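Long-range contacts in putative phosphatase/phosphodiesterase MPN_349 (Mycoplasma pneumoniae M129, PDB 1T71), which probably hydrolyses phosphoester bonds at a two-iron centre, perhaps those of 2',3'-cyclic nucleotides: residues L80-R91 with F101-L109; P92-A100 with F132-V140. One frame throughout, in Å; residues are numbered along the deposited sequence.

Going from the N terminus, the chain runs through helix 80-83 and the short strand 89-90, makes an irregular loop over 92-100, and returns as 101-109 to lie against 80-91; contact 1 closes that loop. It then passes through strands 108-112 and 117-124 and comes back at 132-140, where contact 2 pins 92-100 to the start of helix 137-145. The segments alternate along the sequence, so the two closures cross: the loop shut by contact 1 is itself a partner in contact 2. The contacts touch where H102 packs on D96 and T97, and G107 on L93. Contact 1 brings the edges of two sheets together; contact 2 ties the loop between them to helix 137-145.

Contact 1 (L80-R91 with F101-L109); sequences LAVVINKKDLVR and FHNLGQGSL
A single water accepts the Q106 N-H at 2.6 Å and lies within bonding distance of I84 O and L89 O, bridging the incoming chain to peptide carbonyls of 80-91. Just beyond it, R91 N donates to Q106 O at 2.7 Å, a nearly straight bond (168°). The R91 side chain then doubles back over this peptide. CG lies between backbone N and carbonyl carbon (chi1 43°) and a second bend follows at chi2, which carries the guanidinium to the turn of 101-104 and its exit. There NH2 reaches G105 O at 2.8 Å, coming from above the carbonyl plane, while G107 N lies over one guanidinium face. Apolar contacts flank this polar centre. L80 puts CD1 over the face of the F101 ring, 3.9 Å from its centroid, a CH-pi contact; W74 also stacks with that ring. On the other flank V90 CG1 presses on L109 CD2 at 3.4 Å, tighter than usual. With V90 in the short, weakly bonded edge strand 89-90 and L109 in edge strand 108-112, the contact spans the margins of the two mixed sheets that make up the calcineurin-like metallophosphoesterase sandwich.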
loop_
_atom_site.group_PDB
_atom_site.type_symbol
_atom_site.label_atom_id
_atom_site.label_comp_id
_atom_site.label_asym_id
_atom_site.label_seq_id
_atom_site.Cartn_x
_atom_site.Cartn_y
_atom_site.Cartn_z
ATOM N N LEU A 80 8.560 -3.796 16.738
ATOM C CA LEU A 80 8.241 -4.737 15.669
ATOM C C LEU A 80 7.717 -6.097 16.109
ATOM O O LEU A 80 6.790 -6.614 15.497
ATOM C CB LEU A 80 9.411 -4.895 14.688
ATOM C CG LEU A 80 10.497 -5.928 14.899
ATOM C CD1 LEU A 80 11.406 -5.964 13.677
ATOM C CD2 LEU A 80 11.260 -5.577 16.142
ATOM N N ALA A 81 8.271 -6.673 17.171
ATOM C CA ALA A 81 7.786 -7.978 17.628
ATOM C C ALA A 81 6.276 -7.919 17.876
ATOM O O ALA A 81 5.543 -8.859 17.563
ATOM C CB ALA A 81 8.509 -8.396 18.908
ATOM N N VAL A 82 5.813 -6.801 18.423
ATOM C CA VAL A 82 4.400 -6.636 18.721
ATOM C C VAL A 82 3.553 -6.158 17.538
ATOM O O VAL A 82 2.455 -6.663 17.320
ATOM C CB VAL A 82 4.205 -5.665 19.907
ATOM C CG1 VAL A 82 2.726 -5.339 20.087
ATOM C CG2 VAL A 82 4.760 -6.302 21.187
ATOM N N VAL A 83 4.051 -5.196 16.772
ATOM C CA VAL A 83 3.280 -4.676 15.643
ATOM C C VAL A 83 3.069 -5.658 14.492
ATOM O O VAL A 83 1.931 -5.977 14.133
ATOM C CB VAL A 83 3.921 -3.381 15.082
ATOM C CG1 VAL A 83 3.163 -2.902 13.843
ATOM C CG2 VAL A 83 3.899 -2.295 16.148
ATOM N N ILE A 84 4.152 -6.147 13.908
ATOM C CA ILE A 84 4.003 -7.057 12.785
ATOM C C ILE A 84 3.406 -8.422 13.159
ATOM O O ILE A 84 3.071 -9.228 12.291
ATOM C CB ILE A 84 5.343 -7.154 11.983
ATOM C CG1 ILE A 84 5.402 -8.423 11.144
ATOM C CG2 ILE A 84 6.507 -7.013 12.903
ATOM C CD1 ILE A 84 6.606 -8.458 10.227
ATOM N N ASN A 85 3.229 -8.659 14.456
ATOM C CA ASN A 85 2.608 -9.897 14.917
ATOM C C ASN A 85 1.095 -9.679 15.025
ATOM O O ASN A 85 0.349 -10.610 15.321
ATOM C CB ASN A 85 3.168 -10.313 16.281
ATOM C CG ASN A 85 4.114 -11.497 16.189
ATOM O OD1 ASN A 85 4.978 -11.684 17.049
ATOM N ND2 ASN A 85 3.951 -12.308 15.149
ATOM N N LYS A 86 0.645 -8.446 14.788
ATOM C CA LYS A 86 -0.781 -8.136 14.859
ATOM C C LYS A 86 -1.552 -8.973 13.842
ATOM O O LYS A 86 -1.159 -9.079 12.682
ATOM C CB LYS A 86 -1.030 -6.644 14.612
ATOM C CG LYS A 86 -0.554 -5.744 15.747
ATOM C CD LYS A 86 -1.288 -6.013 17.070
ATOM C CE LYS A 86 -0.882 -5.001 18.137
ATOM N NZ LYS A 86 -1.596 -5.149 19.433
ATOM N N LYS A 87 -2.662 -9.546 14.291
ATOM C CA LYS A 87 -3.501 -10.415 13.467
ATOM C C LYS A 87 -4.074 -9.826 12.175
ATOM O O LYS A 87 -4.345 -10.562 11.231
ATOM C CB LYS A 87 -4.656 -10.972 14.315
ATOM C CG LYS A 87 -4.552 -10.660 15.812
ATOM C CD LYS A 87 -4.768 -9.164 16.092
ATOM C CE LYS A 87 -4.265 -8.764 17.467
ATOM N NZ LYS A 87 -2.817 -9.046 17.607
ATOM N N ASP A 88 -4.269 -8.510 12.129
ATOM C CA ASP A 88 -4.825 -7.867 10.941
ATOM C C ASP A 88 -3.762 -7.135 10.129
ATOM O O ASP A 88 -4.075 -6.201 9.393
ATOM C CB ASP A 88 -5.921 -6.884 11.349
ATOM C CG ASP A 88 -5.521 -6.033 12.539
ATOM O OD1 ASP A 88 -4.306 -5.869 12.766
ATOM O OD2 ASP A 88 -6.418 -5.524 13.245
ATOM N N LEU A 89 -2.514 -7.579 10.261
ATOM C CA LEU A 89 -1.385 -6.964 9.566
ATOM C C LEU A 89 -0.634 -8.006 8.745
ATOM O O LEU A 89 -0.233 -9.046 9.272
ATOM C CB LEU A 89 -0.446 -6.346 10.611
ATOM C CG LEU A 89 0.909 -5.670 10.360
ATOM C CD1 LEU A 89 1.595 -6.245 9.136
ATOM C CD2 LEU A 89 0.712 -4.169 10.231
ATOM N N VAL A 90 -0.429 -7.725 7.461
ATOM C CA VAL A 90 0.295 -8.647 6.597
ATOM C C VAL A 90 1.575 -8.005 6.057
ATOM O O VAL A 90 1.570 -6.858 5.603
ATOM C CB VAL A 90 -0.580 -9.110 5.396
ATOM C CG1 VAL A 90 -1.897 -9.687 5.900
ATOM C CG2 VAL A 90 -0.857 -7.946 4.466
ATOM N N ARG A 91 2.671 -8.750 6.113
ATOM C CA ARG A 91 3.946 -8.262 5.617
ATOM C C ARG A 91 4.303 -9.039 4.357
ATOM O O ARG A 91 3.593 -9.967 3.973
ATOM C CB ARG A 91 5.029 -8.418 6.699
ATOM C CG ARG A 91 5.016 -9.734 7.464
ATOM C CD ARG A 91 5.499 -10.908 6.624
ATOM N NE ARG A 91 5.615 -12.118 7.435
ATOM C CZ ARG A 91 6.122 -13.273 7.006
ATOM N NH1 ARG A 91 6.568 -13.392 5.761
ATOM N NH2 ARG A 91 6.182 -14.313 7.827
ATOM N N PHE A 101 13.471 -12.376 10.507
ATOM C CA PHE A 101 12.113 -11.856 10.276
ATOM C C PHE A 101 11.398 -12.575 9.127
ATOM O O PHE A 101 10.247 -12.252 8.811
ATOM C CB PHE A 101 12.110 -10.349 9.955
ATOM C CG PHE A 101 12.853 -9.498 10.951
ATOM C CD1 PHE A 101 12.725 -9.719 12.318
ATOM C CD2 PHE A 101 13.687 -8.472 10.514
ATOM C CE1 PHE A 101 13.421 -8.930 13.236
ATOM C CE2 PHE A 101 14.385 -7.680 11.422
ATOM C CZ PHE A 101 14.254 -7.909 12.783
ATOM N N HIS A 102 12.071 -13.538 8.502
ATOM C CA HIS A 102 11.465 -14.286 7.404
ATOM C C HIS A 102 10.226 -15.020 7.917
ATOM O O HIS A 102 9.366 -15.430 7.132
ATOM C CB HIS A 102 12.462 -15.299 6.840
ATOM C CG HIS A 102 12.802 -16.405 7.793
ATOM N ND1 HIS A 102 12.026 -17.535 7.931
ATOM C CD2 HIS A 102 13.804 -16.525 8.698
ATOM C CE1 HIS A 102 12.533 -18.303 8.881
ATOM N NE2 HIS A 102 13.611 -17.712 9.363
ATOM N N ASN A 103 10.147 -15.180 9.238
ATOM C CA ASN A 103 9.015 -15.852 9.878
ATOM C C ASN A 103 8.359 -15.007 10.968
ATOM O O ASN A 103 7.666 -15.533 11.834
ATOM C CB ASN A 103 9.450 -17.195 10.472
ATOM C CG ASN A 103 10.509 -17.049 11.557
ATOM O OD1 ASN A 103 10.814 -18.009 12.267
ATOM N ND2 ASN A 103 11.077 -15.858 11.685
ATOM N N LEU A 104 8.579 -13.698 10.922
ATOM C CA LEU A 104 7.990 -12.789 11.903
ATOM C C LEU A 104 6.652 -12.270 11.369
ATOM O O LEU A 104 6.613 -11.303 10.603
ATOM C CB LEU A 104 8.934 -11.611 12.148
ATOM C CG LEU A 104 8.705 -10.618 13.294
ATOM C CD1 LEU A 104 8.968 -9.221 12.761
ATOM C CD2 LEU A 104 7.292 -10.723 13.860
ATOM N N GLY A 105 5.556 -12.914 11.761
ATOM C CA GLY A 105 4.248 -12.476 11.300
ATOM C C GLY A 105 3.701 -13.216 10.091
ATOM O O GLY A 105 4.193 -14.288 9.743
ATOM N N GLN A 106 2.691 -12.631 9.447
ATOM C CA GLN A 106 2.019 -13.223 8.279
ATOM C C GLN A 106 2.372 -12.576 6.941
ATOM O O GLN A 106 2.482 -11.355 6.847
ATOM C CB GLN A 106 0.498 -13.076 8.381
ATOM C CG GLN A 106 -0.149 -13.316 9.711
ATOM C CD GLN A 106 -1.623 -12.962 9.675
ATOM O OE1 GLN A 106 -2.000 -11.786 9.716
ATOM N NE2 GLN A 106 -2.467 -13.979 9.572
ATOM N N GLY A 107 2.481 -13.401 5.904
ATOM C CA GLY A 107 2.739 -12.900 4.564
ATOM C C GLY A 107 1.417 -12.925 3.797
ATOM O O GLY A 107 1.287 -12.378 2.695
ATOM N N SER A 108 0.423 -13.572 4.396
ATOM C CA SER A 108 -0.909 -13.679 3.810
ATOM C C SER A 108 -1.865 -14.089 4.929
ATOM O O SER A 108 -1.481 -14.833 5.830
ATOM C CB SER A 108 -0.920 -14.741 2.705
ATOM O OG SER A 108 -2.204 -14.875 2.128
ATOM N N LEU A 109 -3.096 -13.593 4.893
ATOM C CA LEU A 109 -4.063 -13.957 5.922
ATOM C C LEU A 109 -5.443 -14.188 5.339
ATOM O O LEU A 109 -5.756 -13.718 4.245
ATOM C CB LEU A 109 -4.129 -12.890 7.023
ATOM C CG LEU A 109 -4.704 -11.497 6.769
ATOM C CD1 LEU A 109 -6.205 -11.563 6.539
ATOM C CD2 LEU A 109 -4.416 -10.628 7.981
HETATM O O HOH W 1 1.954 -10.224 9.992
#

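Contact 2 (P92-A100 with F132-V140); sequences PLNLDTSFA and FKTTNPFKV
The backbones of 92-100 and 132-140 meet at one antiparallel bridge, L95 with T134, a non-hydrogen-bonded pair flanked by two bonds. T135 N donates to N94 O at 2.9 Å, from above the carbonyl plane; the other is a weak one, 3.3 Å, from D96 N to K133 O.

Polar side chains organise the turn that follows. D96 OD1 takes two donors from S98: backbone N at 2.6 Å, on the anti side of the carboxylate, closing an Asx turn, and OG at 2.7 Å from above the carboxylate plane. S98 OG also reaches K133 N through a water, so a water ties the D96-F99 turn to 132-140. The K133 aliphatic chain lies obliquely across D96. The N94 amide lies between T135, P137 and V140, though it is modelled too close to T135 O for its bonding to be trusted.

Among the aromatics, F99 and F132 stack face to face, centroids 3.9 Å apart and planes at 13°. F99 extends CG anti to its backbone N (chi1 176°), which brings its ring under F132 CG. L95 CD2 approaches F132 CE2 obliquely at 3.7 Å, and W74 meets F99 edge-to-face.

Aliphatic contact comes at the far end, where L93 CD2 presses on V140 CG1 at 3.5 Å.

N136 occupies the N-cap of helix 137-145. At the start of 132-140, the F132 side chain is about 6 Å from that of the iron ligand N71, which brings F132 near, though not into, the two-iron site of the calcineurin-like metallophosphoesterase fold of this YmdB-like protein.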
loop_
_atom_site.group_PDB
_atom_site.type_symbol
_atom_site.label_atom_id
_atom_site.label_comp_id
_atom_site.label_asym_id
_atom_site.label_seq_id
_atom_site.Cartn_x
_atom_site.Cartn_y
_atom_site.Cartn_z
ATOM N N PRO A 92 5.398 -8.670 3.685
ATOM C CA PRO A 92 5.755 -9.408 2.465
ATOM C C PRO A 92 5.981 -10.914 2.714
ATOM O O PRO A 92 6.804 -11.298 3.547
ATOM C CB PRO A 92 7.017 -8.688 1.991
ATOM C CG PRO A 92 6.801 -7.268 2.491
ATOM C CD PRO A 92 6.285 -7.510 3.884
ATOM N N LEU A 93 5.239 -11.751 1.989
ATOM C CA LEU A 93 5.322 -13.214 2.106
ATOM C C LEU A 93 6.622 -13.736 1.512
ATOM O O LEU A 93 7.204 -14.717 1.971
ATOM C CB LEU A 93 4.138 -13.848 1.357
ATOM C CG LEU A 93 4.046 -15.375 1.262
ATOM C CD1 LEU A 93 3.887 -15.981 2.653
ATOM C CD2 LEU A 93 2.849 -15.746 0.397
ATOM N N ASN A 94 7.029 -13.033 0.467
ATOM C CA ASN A 94 8.200 -13.250 -0.376
ATOM C C ASN A 94 9.595 -13.259 0.295
ATOM O O ASN A 94 10.587 -12.924 -0.359
ATOM C CB ASN A 94 8.145 -12.133 -1.428
ATOM C CG ASN A 94 8.700 -12.545 -2.734
ATOM O OD1 ASN A 94 8.495 -13.682 -3.167
ATOM N ND2 ASN A 94 9.399 -11.627 -3.402
ATOM N N LEU A 95 9.686 -13.658 1.564
ATOM C CA LEU A 95 10.968 -13.621 2.287
ATOM C C LEU A 95 11.844 -14.881 2.320
ATOM O O LEU A 95 11.371 -15.979 2.604
ATOM C CB LEU A 95 10.715 -13.149 3.725
ATOM C CG LEU A 95 9.925 -11.839 3.872
ATOM C CD1 LEU A 95 9.679 -11.547 5.349
ATOM C CD2 LEU A 95 10.679 -10.693 3.226
ATOM N N ASP A 96 13.134 -14.703 2.043
ATOM C CA ASP A 96 14.090 -15.810 2.047
ATOM C C ASP A 96 14.486 -16.135 3.488
ATOM O O ASP A 96 14.636 -15.234 4.315
ATOM C CB ASP A 96 15.330 -15.433 1.229
ATOM C CG ASP A 96 16.382 -16.533 1.213
ATOM O OD1 ASP A 96 17.065 -16.725 2.240
ATOM O OD2 ASP A 96 16.520 -17.213 0.175
ATOM N N THR A 97 14.663 -17.419 3.784
ATOM C CA THR A 97 15.010 -17.841 5.137
ATOM C C THR A 97 16.295 -17.243 5.709
ATOM O O THR A 97 16.465 -17.205 6.925
ATOM C CB THR A 97 15.081 -19.379 5.240
ATOM O OG1 THR A 97 15.894 -19.902 4.181
ATOM C CG2 THR A 97 13.682 -19.975 5.154
ATOM N N SER A 98 17.189 -16.767 4.849
ATOM C CA SER A 98 18.435 -16.169 5.322
ATOM C C SER A 98 18.160 -14.843 6.032
ATOM O O SER A 98 18.977 -14.357 6.816
ATOM C CB SER A 98 19.386 -15.919 4.154
ATOM O OG SER A 98 18.844 -14.963 3.259
ATOM N N PHE A 99 17.001 -14.262 5.746
ATOM C CA PHE A 99 16.614 -12.992 6.340
ATOM C C PHE A 99 15.977 -13.185 7.713
ATOM O O PHE A 99 15.062 -13.993 7.870
ATOM C CB PHE A 99 15.627 -12.275 5.405
ATOM C CG PHE A 99 15.083 -10.980 5.954
ATOM C CD1 PHE A 99 13.720 -10.707 5.898
ATOM C CD2 PHE A 99 15.933 -10.023 6.499
ATOM C CE1 PHE A 99 13.203 -9.500 6.377
ATOM C CE2 PHE A 99 15.430 -8.809 6.982
ATOM C CZ PHE A 99 14.062 -8.548 6.920
ATOM N N ALA A 100 16.472 -12.465 8.716
ATOM C CA ALA A 100 15.873 -12.551 10.045
ATOM C C ALA A 100 14.494 -11.959 9.774
ATOM O O ALA A 100 14.360 -11.125 8.887
ATOM C CB ALA A 100 16.640 -11.675 11.028
ATOM N N PHE A 132 18.223 -7.298 2.167
ATOM C CA PHE A 132 18.154 -8.741 2.374
ATOM C C PHE A 132 17.715 -9.454 1.101
ATOM O O PHE A 132 17.396 -8.821 0.096
ATOM C CB PHE A 132 17.159 -9.060 3.490
ATOM C CG PHE A 132 15.805 -8.449 3.277
ATOM C CD1 PHE A 132 15.554 -7.138 3.666
ATOM C CD2 PHE A 132 14.795 -9.164 2.640
ATOM C CE1 PHE A 132 14.319 -6.546 3.423
ATOM C CE2 PHE A 132 13.554 -8.579 2.390
ATOM C CZ PHE A 132 13.315 -7.266 2.783
ATOM N N LYS A 133 17.675 -10.778 1.165
ATOM C CA LYS A 133 17.294 -11.585 0.022
ATOM C C LYS A 133 15.823 -12.029 0.062
ATOM O O LYS A 133 15.282 -12.349 1.120
ATOM C CB LYS A 133 18.232 -12.794 -0.060
ATOM C CG LYS A 133 17.898 -13.770 -1.162
ATOM C CD LYS A 133 19.155 -14.437 -1.720
ATOM C CE LYS A 133 18.782 -15.473 -2.776
ATOM N NZ LYS A 133 17.715 -14.956 -3.695
ATOM N N THR A 134 15.182 -12.036 -1.103
ATOM C CA THR A 134 13.781 -12.435 -1.206
ATOM C C THR A 134 13.613 -13.587 -2.191
ATOM O O THR A 134 14.475 -13.834 -3.032
ATOM C CB THR A 134 12.896 -11.271 -1.711
ATOM O OG1 THR A 134 13.356 -10.854 -3.001
ATOM C CG2 THR A 134 12.951 -10.084 -0.758
ATOM N N THR A 135 12.490 -14.288 -2.079
ATOM C CA THR A 135 12.180 -15.389 -2.984
ATOM C C THR A 135 11.331 -14.810 -4.114
ATOM O O THR A 135 10.795 -13.715 -3.976
ATOM C CB THR A 135 11.401 -16.489 -2.259
ATOM O OG1 THR A 135 10.299 -15.906 -1.559
ATOM C CG2 THR A 135 12.303 -17.202 -1.259
ATOM N N ASN A 136 11.214 -15.531 -5.227
ATOM C CA ASN A 136 10.452 -15.049 -6.384
ATOM C C ASN A 136 8.957 -14.846 -6.103
ATOM O O ASN A 136 8.260 -15.786 -5.732
ATOM C CB ASN A 136 10.622 -16.015 -7.556
ATOM C CG ASN A 136 10.213 -15.396 -8.878
ATOM O OD1 ASN A 136 11.059 -14.924 -9.643
ATOM N ND2 ASN A 136 8.916 -15.372 -9.144
ATOM N N PRO A 137 8.444 -13.615 -6.314
ATOM C CA PRO A 137 7.039 -13.249 -6.093
ATOM C C PRO A 137 6.087 -14.070 -6.961
ATOM O O PRO A 137 5.040 -14.526 -6.500
ATOM C CB PRO A 137 6.986 -11.767 -6.478
ATOM C CG PRO A 137 8.422 -11.335 -6.527
ATOM C CD PRO A 137 9.147 -12.532 -7.017
ATOM N N PHE A 138 6.454 -14.232 -8.229
ATOM C CA PHE A 138 5.645 -14.990 -9.179
ATOM C C PHE A 138 5.476 -16.430 -8.707
ATOM O O PHE A 138 4.361 -16.945 -8.625
ATOM C CB PHE A 138 6.306 -14.977 -10.565
ATOM C CG PHE A 138 6.266 -13.636 -11.249
ATOM C CD1 PHE A 138 5.277 -13.347 -12.184
ATOM C CD2 PHE A 138 7.202 -12.654 -10.942
ATOM C CE1 PHE A 138 5.219 -12.098 -12.800
ATOM C CE2 PHE A 138 7.151 -11.397 -11.555
ATOM C CZ PHE A 138 6.157 -11.120 -12.486
ATOM N N LYS A 139 6.590 -17.079 -8.390
ATOM C CA LYS A 139 6.540 -18.460 -7.930
ATOM C C LYS A 139 5.796 -18.584 -6.603
ATOM O O LYS A 139 4.936 -19.446 -6.451
ATOM C CB LYS A 139 7.959 -19.023 -7.805
ATOM C CG LYS A 139 8.724 -18.958 -9.118
ATOM C CD LYS A 139 10.050 -19.688 -9.060
ATOM C CE LYS A 139 10.744 -19.605 -10.407
ATOM N NZ LYS A 139 12.024 -20.361 -10.432
ATOM N N VAL A 140 6.113 -17.714 -5.650
ATOM C CA VAL A 140 5.457 -17.754 -4.344
ATOM C C VAL A 140 3.940 -17.637 -4.422
ATOM O O VAL A 140 3.223 -18.432 -3.822
ATOM C CB VAL A 140 5.976 -16.631 -3.411
ATOM C CG1 VAL A 140 5.106 -16.549 -2.152
ATOM C CG2 VAL A 140 7.420 -16.912 -3.024
HETATM O O HOH W 2 19.018 -12.058 3.609
#